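Local coordinates for NADP-dependent alcohol dehydrogenase (PDB 2OUI), which probably catalyses the reversible, NADP-dependent interconversion of alcohols and the matching carbonyl compounds, using a bound zinc ion and working as a tetramer, at residues A33-T38 / D144-S149; V81-I86 / A131-L136; M151-F156 / E303-L308; L319-F324 / D343-V348. The protein carries 1 engineered substitution. All blocks are in the same frame, centred on the assembly; numbering follows the deposited sequence. Where two conformers were deposited one is given.

In the fold
The segments of contact 2 (81-86 and 131-136) both fall between those of contact 1 (33-38 and 144-149) in the sequence, and contacts 3 and 4 follow later along the chain. Contacts 1, 2 and 4 all reach the mixed sheet of the GroES-like domain; the centres of contacts 2 and 4 lie about 22 Å apart, with contact 1 between, 12 and 10 Å from them. Helix 148-161 belongs to contacts 1 and 3, whose centres are about 12 Å apart, and packs against helix 298-310. S149 and P36 tie contact 1 to contacts 2 and 4. Contact 1 supplies the zinc ligand C37, and the others pack the surrounding sheet and helices.

Contact 1: A33-T38 / D144-S149; sequences ALAPCT and DAVMLS. With ZN (zinc ion), chain E; NO3 (nitrate ion), chain F.
V146 buries more surface than any other residue of the contact, packing one methyl group against the extended backbone from A33 to A35. The position of CG2 anti to the backbone N carries it there, and V146 CG2 stands 3.8 Å from A33 O and 4.2 Å from A35 N. The small side chains of A33 and A35 both point toward 144-149, whereas the larger L34 between them points away. Alanine suits these two positions because its single methyl lets the turn carrying V146 come close to the chain. A35 CB also meets the end of M147, 4.0 Å from M147 CE. Although the first bond of this side chain leads away, bends at chi2 (-63°) and chi3 (101°) bring the flexible thioether round to the alanine.

Beyond this apolar patch, 33-38 runs on to the metal site. C37 SG binds the zinc ion at 2.2 Å; H59 and D150 complete the protein ligands. T38 OG1 donates to O1 of a nitrate ion at 2.7 Å, and V178 N bonds the same ion.

The contact lies within one subunit. L34 packs on helix 329-339, V146 reaches V62 of strand 61-68 and V348 of strand 346-350, and M147 also touches strand 346-350. The turn from A145 to L148 thus sits over the sheet, between helix 142-145 and helix 148-161.

Contact 2: V81-I86 / A131-L136; sequences VIVPAI and ANLALL
An antiparallel strand pair in the GroES-like domain brings V81 and I82 beside L135 and A134. I82 and A134 form the hydrogen-bonded pair: I82 N donates to A134 O at 2.8 Å in a nearly straight bond. The return bond, A134 N to I82 O, is weak at 3.5 Å, so of the two bonds of this pair one is short and the other long. V81 and L135 are the neighbouring non-hydrogen-bonded pair, and V81 CA makes a CA-H...O contact with A134 O.

I82 and A134 stand on the same face, where the isoleucine branch meets L136 at about a right angle, I82 CG1 lying 4.0 Å from L136 CD1. The small A134 suits this face because helix 298-310 covers it, with M302 touching both I82 and A134. The pairing puts strand 134-135 beside strand 80-83, which on its other edge adjoins strand 61-68 of the mixed sheet.

L133 serves the V81 and V83 side of the sheet. It is the first residue to leave helix 129-132, and its CG is anti to the carbonyl carbon (chi1 -67°), which swings CD2 alongside V83. L133 CD2 comes within 3.9 Å of V83 CG2, the two side chains pointing the same way, while L133 CB lies 4.1 Å from V81 CG1. Further on, P84 has no N-H to continue the pairing, and the buried N132 O has no partner in the model. The N132 side chain turns elsewhere, its OD1 accepting a hydrogen bond from W90 NE1.

Contact 3: M151-F156 / E303-L308; sequences MVTTGF and EKLASL
T153 OG1 is gripped by T295 OG1 and R301 NE, with a weaker bond to P296 O, while the CB of the same residue rests against L305. Here two helices meet in a buried contact and pack almost perpendicularly: the axes of 151-156 and 303-308 make an angle of 100° and approach to 10.6 Å. A steep crossing confines the contact to a few side chains, and L305 is the largest contributor.

Its two methyls part company. L305 CD1 goes to the threonine, 3.5 Å from T153 CB, and also lies 3.9 Å from V152 CG1. L305 CD2 goes to the phenylalanine, 3.5 Å from F156 CD2. An extended leucine suits this place because its fork spans two successive turns of helix 148-161, from V152 and T153 to F156. T153 can join an apolar interface because OG1, anti to the backbone N (chi1 -180°), is occupied by its polar partners, leaving a carbon surface for L305.

Across the tetramer, L166 of the third subunit packs on F156 and K304, and K304 NZ makes a salt bridge to D168 of that subunit, so the helix pair also borders a subunit interface.

The F156 ring is held from two directions: V152 CG1, one turn earlier in its own helix, sits 3.8 Å above the ring centre, while L308 CD1 meets the edge in plane, 3.5 Å from F156 CE2.

Contact 4: L319-F324 / D343-V348; sequences LITHRF and DLIKPV
T321 fits into the bend of 343-348 with both branches in use. Its CG2 methyl fills a hollow lined by the backbone and side chain of that bend, with T321 CG2 3.4 Å from D343 O and 3.8 Å from I345 CB. T321 OG1, between the backbone N and the carbonyl carbon (chi1 50°), accepts a hydrogen bond from I345 N at 3.0 Å, almost straight at 177°. It is also hydrogen-bonded to H322 ND1 (2.8 Å), either being able to donate; lying in the imidazole plane, at its edge, it helps to fix the ring's rotation. Threonine, with a methyl and a hydroxyl on one carbon, suits this double task.

The ring turns its edge to L344, H322 CE1 lying 3.8 Å from L344 CA. The F324 edge nestles beside the compact pyrrolidine of P347, with F324 CE1 4.1 Å from P347 CB. V348 buries the most surface: its CG2 meets I320 CG2 at 3.5 Å, the side chains crossing at about a right angle, and R323 lies alongside it.

The strands run parallel. T321 N donates to K346 O, V348 N to H322 O and F324 N to V348 O. Between I320 and H322 the register slips by one residue, a beta bulge, and the buried H322 N has no partner.

In this beta-alpha-beta unit, helix 329-339 links the strands and packs on H322, F324 and P347. Helix 142-145 touches I320, R323 and V348, while helix 177-188 lies against L319 and I345.

Contact 1: A33-T38 / D144-S149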
loop_
_atom_site.group_PDB
_atom_site.type_symbol
_atom_site.label_atom_id
_atom_site.label_comp_id
_atom_site.label_asym_id
_atom_site.label_seq_id
_atom_site.Cartn_x
_atom_site.Cartn_y
_atom_site.Cartn_z
ATOM N N ALA A 33 16.055 23.817 24.509
ATOM C CA ALA A 33 14.640 24.161 24.615
ATOM C C ALA A 33 13.889 22.872 24.930
ATOM O O ALA A 33 14.240 21.803 24.420
ATOM C CB ALA A 33 14.121 24.823 23.326
ATOM N N LEU A 34 12.908 22.974 25.827
ATOM C CA LEU A 34 12.169 21.796 26.305
ATOM C C LEU A 34 10.692 22.095 26.304
ATOM O O LEU A 34 10.312 23.248 26.481
ATOM C CB LEU A 34 12.575 21.488 27.766
ATOM C CG LEU A 34 14.024 21.007 27.972
ATOM C CD1 LEU A 34 14.347 20.929 29.467
ATOM C CD2 LEU A 34 14.291 19.649 27.281
ATOM N N ALA A 35 9.864 21.065 26.147
ATOM C CA ALA A 35 8.406 21.239 26.303
ATOM C C ALA A 35 7.823 20.048 27.072
ATOM O O ALA A 35 8.330 18.933 26.937
ATOM C CB ALA A 35 7.735 21.362 24.941
ATOM N N PRO A 36 6.776 20.281 27.881
ATOM C CA PRO A 36 6.059 19.200 28.571
ATOM C C PRO A 36 4.915 18.640 27.729
ATOM O O PRO A 36 4.438 19.310 26.797
ATOM C CB PRO A 36 5.474 19.904 29.777
ATOM C CG PRO A 36 5.095 21.263 29.211
ATOM C CD PRO A 36 6.194 21.599 28.197
ATOM N N CYS A 37 4.484 17.420 28.055
ATOM C CA CYS A 37 3.484 16.712 27.257
ATOM C C CYS A 37 2.399 16.185 28.160
ATOM O O CYS A 37 2.674 15.746 29.256
ATOM C CB CYS A 37 4.130 15.517 26.535
ATOM S SG CYS A 37 2.994 14.779 25.313
ATOM N N THR A 38 1.164 16.226 27.673
ATOM C CA THR A 38 0.025 15.578 28.316
ATOM C C THR A 38 0.333 14.120 28.654
ATOM O O THR A 38 -0.104 13.616 29.681
ATOM C CB THR A 38 -1.200 15.646 27.367
ATOM O OG1 THR A 38 -1.420 17.020 26.999
ATOM C CG2 THR A 38 -2.452 15.144 28.055
ATOM N N ASP A 144 10.513 26.803 18.067
ATOM C CA ASP A 144 9.685 26.229 16.994
ATOM C C ASP A 144 10.093 24.790 16.679
ATOM O O ASP A 144 9.248 23.937 16.371
ATOM C CB ASP A 144 9.771 27.080 15.722
ATOM C CG ASP A 144 9.107 28.440 15.871
ATOM O OD1 ASP A 144 8.467 28.705 16.920
ATOM O OD2 ASP A 144 9.235 29.248 14.919
ATOM N N ALA A 145 11.396 24.513 16.743
ATOM C CA ALA A 145 11.886 23.171 16.417
ATOM C C ALA A 145 11.492 22.117 17.453
ATOM O O ALA A 145 11.359 20.937 17.103
ATOM C CB ALA A 145 13.396 23.187 16.230
ATOM N N VAL A 146 11.333 22.519 18.721
ATOM C CA VAL A 146 10.997 21.541 19.772
ATOM C C VAL A 146 9.594 20.943 19.566
ATOM O O VAL A 146 9.272 19.849 20.080
ATOM C CB VAL A 146 11.191 22.095 21.207
ATOM C CG1 VAL A 146 10.108 23.104 21.567
ATOM C CG2 VAL A 146 11.246 20.943 22.200
ATOM N N MET A 147 8.771 21.651 18.790
ATOM C CA MET A 147 7.444 21.129 18.415
ATOM C C MET A 147 7.528 19.962 17.446
ATOM O O MET A 147 6.571 19.193 17.327
ATOM C CB MET A 147 6.586 22.235 17.792
ATOM C CG MET A 147 6.332 23.443 18.701
ATOM S SD MET A 147 5.414 23.057 20.204
ATOM C CE MET A 147 6.694 22.994 21.435
ATOM N N LEU A 148 8.653 19.837 16.746
ATOM C CA LEU A 148 8.908 18.682 15.854
ATOM C C LEU A 148 9.049 17.335 16.578
ATOM O O LEU A 148 8.688 16.310 16.037
ATOM C CB LEU A 148 10.156 18.935 14.983
ATOM C CG LEU A 148 10.091 20.088 13.977
ATOM C CD1 LEU A 148 11.469 20.426 13.431
ATOM C CD2 LEU A 148 9.090 19.767 12.835
ATOM N N SER A 149 9.562 17.345 17.810
ATOM C CA SER A 149 9.986 16.137 18.521
ATOM C C SER A 149 8.844 15.156 18.723
ATOM O O SER A 149 9.048 13.950 18.642
ATOM C CB SER A 149 10.503 16.529 19.918
ATOM O OG SER A 149 11.610 17.408 19.794
HETATM ZN ZN ZN E . 4.450 13.402 24.320
HETATM N N NO3 F . -2.405 16.814 23.421
HETATM O O1 NO3 F . -1.387 17.148 24.330
HETATM O O2 NO3 F . -2.402 17.357 22.155
HETATM O O3 NO3 F . -3.434 15.936 23.779
#

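Contact 2: V81-I86 / A131-L136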
loop_
_atom_site.group_PDB
_atom_site.type_symbol
_atom_site.label_atom_id
_atom_site.label_comp_id
_atom_site.label_asym_id
_atom_site.label_seq_id
_atom_site.Cartn_x
_atom_site.Cartn_y
_atom_site.Cartn_z
ATOM N N VAL A 81 20.930 20.103 17.967
ATOM C CA VAL A 81 20.159 18.999 17.382
ATOM C C VAL A 81 18.698 19.054 17.802
ATOM O O VAL A 81 18.367 19.573 18.884
ATOM C CB VAL A 81 20.706 17.601 17.805
ATOM C CG1 VAL A 81 22.061 17.312 17.152
ATOM C CG2 VAL A 81 20.851 17.497 19.351
ATOM N N ILE A 82 17.857 18.490 16.952
ATOM C CA ILE A 82 16.462 18.254 17.242
ATOM C C ILE A 82 16.398 16.812 17.758
ATOM O O ILE A 82 16.816 15.864 17.071
ATOM C CB ILE A 82 15.600 18.384 15.956
ATOM C CG1 ILE A 82 15.669 19.807 15.395
ATOM C CG2 ILE A 82 14.162 18.092 16.248
ATOM C CD1 ILE A 82 15.180 19.907 13.929
ATOM N N VAL A 83 15.876 16.642 18.959
ATOM C CA VAL A 83 15.799 15.309 19.542
ATOM C C VAL A 83 14.378 14.751 19.358
ATOM O O VAL A 83 13.416 15.338 19.879
ATOM C CB VAL A 83 16.137 15.335 21.049
ATOM C CG1 VAL A 83 16.235 13.898 21.599
ATOM C CG2 VAL A 83 17.466 16.105 21.307
ATOM N N PRO A 84 14.232 13.627 18.624
ATOM C CA PRO A 84 12.870 13.076 18.468
ATOM C C PRO A 84 12.431 12.409 19.772
ATOM O O PRO A 84 13.277 11.897 20.497
ATOM C CB PRO A 84 13.024 12.038 17.345
ATOM C CG PRO A 84 14.503 11.592 17.436
ATOM C CD PRO A 84 15.263 12.826 17.938
ATOM N N ALA A 85 11.128 12.429 20.093
ATOM C CA ALA A 85 10.653 11.750 21.308
ATOM C C ALA A 85 10.954 10.252 21.215
ATOM O O ALA A 85 11.203 9.601 22.230
ATOM C CB ALA A 85 9.136 11.959 21.514
ATOM N N ILE A 86 10.900 9.726 19.980
ATOM C CA ILE A 86 11.101 8.294 19.700
ATOM C C ILE A 86 12.486 8.127 19.109
ATOM O O ILE A 86 12.841 8.775 18.108
ATOM C CB ILE A 86 9.993 7.692 18.769
ATOM C CG1 ILE A 86 8.726 7.303 19.587
ATOM C CG2 ILE A 86 10.476 6.419 18.061
ATOM C CD1 ILE A 86 8.142 8.401 20.488
ATOM N N ALA A 131 21.874 7.952 14.056
ATOM C CA ALA A 131 20.616 7.578 13.431
ATOM C C ALA A 131 19.467 8.413 14.015
ATOM O O ALA A 131 18.489 8.684 13.332
ATOM C CB ALA A 131 20.348 6.108 13.672
ATOM N N ASN A 132 19.595 8.825 15.275
ATOM C CA ASN A 132 18.489 9.412 16.004
ATOM C C ASN A 132 18.490 10.926 16.237
ATOM O O ASN A 132 17.518 11.442 16.761
ATOM C CB ASN A 132 18.306 8.680 17.341
ATOM C CG ASN A 132 17.702 7.319 17.145
ATOM O OD1 ASN A 132 16.848 7.157 16.280
ATOM N ND2 ASN A 132 18.161 6.328 17.909
ATOM N N LEU A 133 19.558 11.632 15.857
ATOM C CA LEU A 133 19.597 13.093 16.039
ATOM C C LEU A 133 19.733 13.848 14.700
ATOM O O LEU A 133 20.612 13.529 13.893
ATOM C CB LEU A 133 20.766 13.470 16.957
ATOM C CG LEU A 133 20.601 12.985 18.412
ATOM C CD1 LEU A 133 21.855 13.285 19.214
ATOM C CD2 LEU A 133 19.356 13.577 19.073
ATOM N N ALA A 134 18.849 14.824 14.479
ATOM C CA ALA A 134 18.897 15.667 13.283
ATOM C C ALA A 134 19.594 16.944 13.676
ATOM O O ALA A 134 19.340 17.483 14.755
ATOM C CB ALA A 134 17.473 15.984 12.791
ATOM N N LEU A 135 20.466 17.448 12.817
ATOM C CA LEU A 135 21.008 18.792 13.060
ATOM C C LEU A 135 19.911 19.865 12.994
ATOM O O LEU A 135 19.037 19.794 12.133
ATOM C CB LEU A 135 22.147 19.109 12.068
ATOM C CG LEU A 135 23.444 18.280 12.198
ATOM C CD1 LEU A 135 24.430 18.691 11.104
ATOM C CD2 LEU A 135 24.090 18.379 13.597
ATOM N N LEU A 136 19.949 20.846 13.905
ATOM C CA LEU A 136 19.001 21.966 13.904
ATOM C C LEU A 136 19.304 22.905 12.729
ATOM O O LEU A 136 20.380 23.489 12.689
ATOM C CB LEU A 136 19.087 22.746 15.222
ATOM C CG LEU A 136 18.195 23.996 15.389
ATOM C CD1 LEU A 136 16.696 23.672 15.362
ATOM C CD2 LEU A 136 18.570 24.772 16.661
#

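Contact 3: M151-F156 / E303-L308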
loop_
_atom_site.group_PDB
_atom_site.type_symbol
_atom_site.label_atom_id
_atom_site.label_comp_id
_atom_site.label_asym_id
_atom_site.label_seq_id
_atom_site.Cartn_x
_atom_site.Cartn_y
_atom_site.Cartn_z
ATOM N N MET A 151 5.023 16.876 18.853
ATOM C CA MET A 151 3.710 17.419 18.427
ATOM C C MET A 151 3.467 17.304 16.925
ATOM O O MET A 151 2.456 16.749 16.497
ATOM C CB MET A 151 3.494 18.854 18.891
ATOM C CG MET A 151 3.574 19.039 20.427
ATOM S SD MET A 151 2.264 18.151 21.306
ATOM C CE MET A 151 3.025 16.583 21.728
ATOM N N VAL A 152 4.402 17.803 16.130
ATOM C CA VAL A 152 4.244 17.722 14.669
ATOM C C VAL A 152 4.250 16.266 14.201
ATOM O O VAL A 152 3.368 15.861 13.433
ATOM C CB VAL A 152 5.327 18.459 13.945
ATOM C CG1 VAL A 152 5.146 18.265 12.441
ATOM C CG2 VAL A 152 5.286 19.955 14.335
ATOM N N THR A 153 5.234 15.484 14.658
ATOM C CA THR A 153 5.357 14.101 14.209
ATOM C C THR A 153 4.173 13.218 14.603
ATOM O O THR A 153 3.675 12.453 13.780
ATOM C CB THR A 153 6.721 13.461 14.562
ATOM O OG1 THR A 153 6.723 12.111 14.071
ATOM C CG2 THR A 153 6.978 13.478 16.079
ATOM N N THR A 154 3.677 13.368 15.827
ATOM C CA THR A 154 2.524 12.572 16.267
ATOM C C THR A 154 1.250 13.038 15.566
ATOM O O THR A 154 0.471 12.210 15.090
ATOM C CB THR A 154 2.355 12.642 17.788
ATOM O OG1 THR A 154 3.586 12.189 18.387
ATOM C CG2 THR A 154 1.203 11.755 18.245
ATOM N N GLY A 155 1.041 14.347 15.502
ATOM C CA GLY A 155 -0.113 14.909 14.808
ATOM C C GLY A 155 -0.158 14.477 13.347
ATOM O O GLY A 155 -1.192 13.969 12.877
ATOM N N PHE A 156 0.960 14.641 12.638
ATOM C CA PHE A 156 1.055 14.168 11.254
ATOM C C PHE A 156 0.847 12.670 11.167
ATOM O O PHE A 156 0.229 12.205 10.203
ATOM C CB PHE A 156 2.385 14.533 10.598
ATOM C CG PHE A 156 2.472 15.982 10.165
ATOM C CD1 PHE A 156 1.727 16.970 10.810
ATOM C CD2 PHE A 156 3.318 16.356 9.119
ATOM C CE1 PHE A 156 1.832 18.324 10.430
ATOM C CE2 PHE A 156 3.423 17.705 8.734
ATOM C CZ PHE A 156 2.667 18.682 9.386
ATOM N N GLU A 303 14.172 15.428 10.038
ATOM C CA GLU A 303 14.695 16.222 8.910
ATOM C C GLU A 303 13.599 16.541 7.891
ATOM O O GLU A 303 13.552 17.667 7.383
ATOM C CB GLU A 303 15.839 15.480 8.221
ATOM C CG GLU A 303 17.067 15.294 9.076
ATOM C CD GLU A 303 18.116 14.395 8.407
ATOM O OE1 GLU A 303 17.841 13.841 7.311
ATOM O OE2 GLU A 303 19.216 14.258 8.990
ATOM N N LYS A 304 12.745 15.546 7.599
ATOM C CA LYS A 304 11.602 15.691 6.668
ATOM C C LYS A 304 10.649 16.758 7.163
ATOM O O LYS A 304 10.292 17.676 6.415
ATOM C CB LYS A 304 10.797 14.390 6.541
ATOM C CG LYS A 304 11.589 13.162 6.137
ATOM C CD LYS A 304 12.051 13.246 4.754
ATOM C CE LYS A 304 11.072 12.576 3.839
ATOM N NZ LYS A 304 11.817 12.437 2.563
ATOM N N LEU A 305 10.233 16.625 8.426
ATOM C CA LEU A 305 9.261 17.562 9.017
ATOM C C LEU A 305 9.877 18.963 9.134
ATOM O O LEU A 305 9.236 19.972 8.804
ATOM C CB LEU A 305 8.801 17.044 10.380
ATOM C CG LEU A 305 7.995 15.733 10.281
ATOM C CD1 LEU A 305 7.582 15.300 11.663
ATOM C CD2 LEU A 305 6.776 15.939 9.397
ATOM N N ALA A 306 11.136 19.022 9.543
ATOM C CA ALA A 306 11.830 20.305 9.651
ATOM C C ALA A 306 11.873 21.035 8.311
ATOM O O ALA A 306 11.893 22.285 8.264
ATOM C CB ALA A 306 13.256 20.137 10.200
ATOM N N SER A 307 11.928 20.285 7.211
ATOM C CA SER A 307 11.991 20.937 5.901
ATOM C C SER A 307 10.690 21.687 5.612
ATOM O O SER A 307 10.693 22.656 4.870
ATOM C CB SER A 307 12.317 19.943 4.787
ATOM O OG SER A 307 11.174 19.170 4.488
ATOM N N LEU A 308 9.570 21.253 6.213
ATOM C CA LEU A 308 8.309 21.998 6.048
ATOM C C LEU A 308 8.375 23.357 6.726
ATOM O O LEU A 308 7.760 24.312 6.255
ATOM C CB LEU A 308 7.119 21.219 6.608
ATOM C CG LEU A 308 6.794 19.946 5.804
ATOM C CD1 LEU A 308 5.624 19.169 6.396
ATOM C CD2 LEU A 308 6.489 20.342 4.368
#

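Contact 4: L319-F324 / D343-V348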
loop_
_atom_site.group_PDB
_atom_site.type_symbol
_atom_site.label_atom_id
_atom_site.label_comp_id
_atom_site.label_asym_id
_atom_site.label_seq_id
_atom_site.Cartn_x
_atom_site.Cartn_y
_atom_site.Cartn_z
ATOM N N LEU A 319 1.556 27.169 18.167
ATOM C CA LEU A 319 1.324 26.215 19.248
ATOM C C LEU A 319 1.806 26.734 20.591
ATOM O O LEU A 319 1.395 26.238 21.628
ATOM C CB LEU A 319 2.056 24.893 18.974
ATOM C CG LEU A 319 1.623 24.087 17.748
ATOM C CD1 LEU A 319 2.517 22.847 17.557
ATOM C CD2 LEU A 319 0.165 23.680 17.890
ATOM N N ILE A 320 2.712 27.701 20.565
ATOM C CA ILE A 320 3.404 28.130 21.789
ATOM C C ILE A 320 2.612 29.229 22.487
ATOM O O ILE A 320 2.494 30.363 21.984
ATOM C CB ILE A 320 4.818 28.632 21.471
ATOM C CG1 ILE A 320 5.651 27.532 20.794
ATOM C CG2 ILE A 320 5.527 29.141 22.758
ATOM C CD1 ILE A 320 6.967 28.044 20.208
ATOM N N THR A 321 2.102 28.919 23.669
ATOM C CA THR A 321 1.291 29.893 24.409
ATOM C C THR A 321 1.979 30.453 25.652
ATOM O O THR A 321 1.597 31.498 26.149
ATOM C CB THR A 321 -0.039 29.283 24.848
ATOM O OG1 THR A 321 0.210 28.026 25.502
ATOM C CG2 THR A 321 -0.939 29.058 23.620
ATOM N N HIS A 322 2.966 29.730 26.162
ATOM C CA HIS A 322 3.624 30.075 27.420
ATOM C C HIS A 322 5.114 29.866 27.224
ATOM O O HIS A 322 5.531 28.819 26.725
ATOM C CB HIS A 322 3.159 29.143 28.534
ATOM C CG HIS A 322 1.730 29.327 28.933
ATOM N ND1 HIS A 322 0.679 28.834 28.187
ATOM C CD2 HIS A 322 1.179 29.923 30.015
ATOM C CE1 HIS A 322 -0.460 29.136 28.787
ATOM N NE2 HIS A 322 -0.184 29.802 29.895
ATOM N N ARG A 323 5.913 30.848 27.631
ATOM C CA ARG A 323 7.361 30.786 27.481
ATOM C C ARG A 323 8.055 31.007 28.826
ATOM O O ARG A 323 7.742 31.979 29.529
ATOM C CB ARG A 323 7.832 31.838 26.472
ATOM C CG ARG A 323 7.365 31.579 25.042
ATOM C CD ARG A 323 7.715 32.744 24.115
ATOM N NE ARG A 323 6.978 32.673 22.846
ATOM C CZ ARG A 323 7.435 32.085 21.743
ATOM N NH1 ARG A 323 8.636 31.496 21.733
ATOM N NH2 ARG A 323 6.687 32.070 20.643
ATOM N N PHE A 324 8.989 30.118 29.177
ATOM C CA PHE A 324 9.736 30.176 30.451
ATOM C C PHE A 324 11.241 30.212 30.151
ATOM O O PHE A 324 11.677 29.813 29.071
ATOM C CB PHE A 324 9.469 28.893 31.278
ATOM C CG PHE A 324 8.052 28.750 31.769
ATOM C CD1 PHE A 324 7.141 27.983 31.063
ATOM C CD2 PHE A 324 7.652 29.336 32.963
ATOM C CE1 PHE A 324 5.807 27.838 31.507
ATOM C CE2 PHE A 324 6.336 29.204 33.431
ATOM C CZ PHE A 324 5.415 28.451 32.701
ATOM N N ASP A 343 -6.008 29.387 28.366
ATOM C CA ASP A 343 -4.878 30.014 27.709
ATOM C C ASP A 343 -3.923 29.040 26.986
ATOM O O ASP A 343 -3.142 29.455 26.126
ATOM C CB ASP A 343 -4.085 30.680 28.858
ATOM C CG ASP A 343 -3.307 31.914 28.428
ATOM O OD1 ASP A 343 -2.666 31.901 27.347
ATOM O OD2 ASP A 343 -3.314 32.900 29.201
ATOM N N LEU A 344 -3.998 27.755 27.336
ATOM C CA LEU A 344 -2.924 26.806 27.050
ATOM C C LEU A 344 -3.078 26.057 25.735
ATOM O O LEU A 344 -4.157 25.571 25.410
ATOM C CB LEU A 344 -2.803 25.781 28.195
ATOM C CG LEU A 344 -1.803 24.617 28.011
ATOM C CD1 LEU A 344 -0.412 25.119 28.270
ATOM C CD2 LEU A 344 -2.100 23.456 28.934
ATOM N N ILE A 345 -1.973 25.988 24.989
ATOM C CA ILE A 345 -1.768 24.950 23.976
ATOM C C ILE A 345 -0.465 24.235 24.378
ATOM O O ILE A 345 -0.501 23.128 24.897
ATOM C CB ILE A 345 -1.716 25.513 22.520
ATOM C CG1 ILE A 345 -3.043 26.229 22.190
ATOM C CG2 ILE A 345 -1.393 24.375 21.517
ATOM C CD1 ILE A 345 -3.065 26.950 20.844
ATOM N N LYS A 346 0.680 24.901 24.226
ATOM C CA LYS A 346 1.950 24.245 24.535
ATOM C C LYS A 346 2.932 25.248 25.162
ATOM O O LYS A 346 3.137 26.319 24.614
ATOM C CB LYS A 346 2.503 23.665 23.228
ATOM C CG LYS A 346 3.573 22.645 23.369
ATOM C CD LYS A 346 3.044 21.298 23.800
ATOM C CE LYS A 346 4.220 20.343 23.803
ATOM N NZ LYS A 346 3.843 18.965 24.223
ATOM N N PRO A 347 3.488 24.931 26.347
ATOM C CA PRO A 347 4.567 25.746 26.898
ATOM C C PRO A 347 5.927 25.299 26.373
ATOM O O PRO A 347 6.108 24.142 25.959
ATOM C CB PRO A 347 4.497 25.471 28.404
ATOM C CG PRO A 347 3.383 24.438 28.602
ATOM C CD PRO A 347 3.140 23.818 27.251
ATOM N N VAL A 348 6.870 26.228 26.358
ATOM C CA VAL A 348 8.254 25.901 26.044
ATOM C C VAL A 348 9.172 26.558 27.053
ATOM O O VAL A 348 8.892 27.642 27.567
ATOM C CB VAL A 348 8.707 26.306 24.616
ATOM C CG1 VAL A 348 8.099 25.402 23.591
ATOM C CG2 VAL A 348 8.401 27.768 24.315
HETATM O O HOH W 1 -0.864 33.119 24.966
#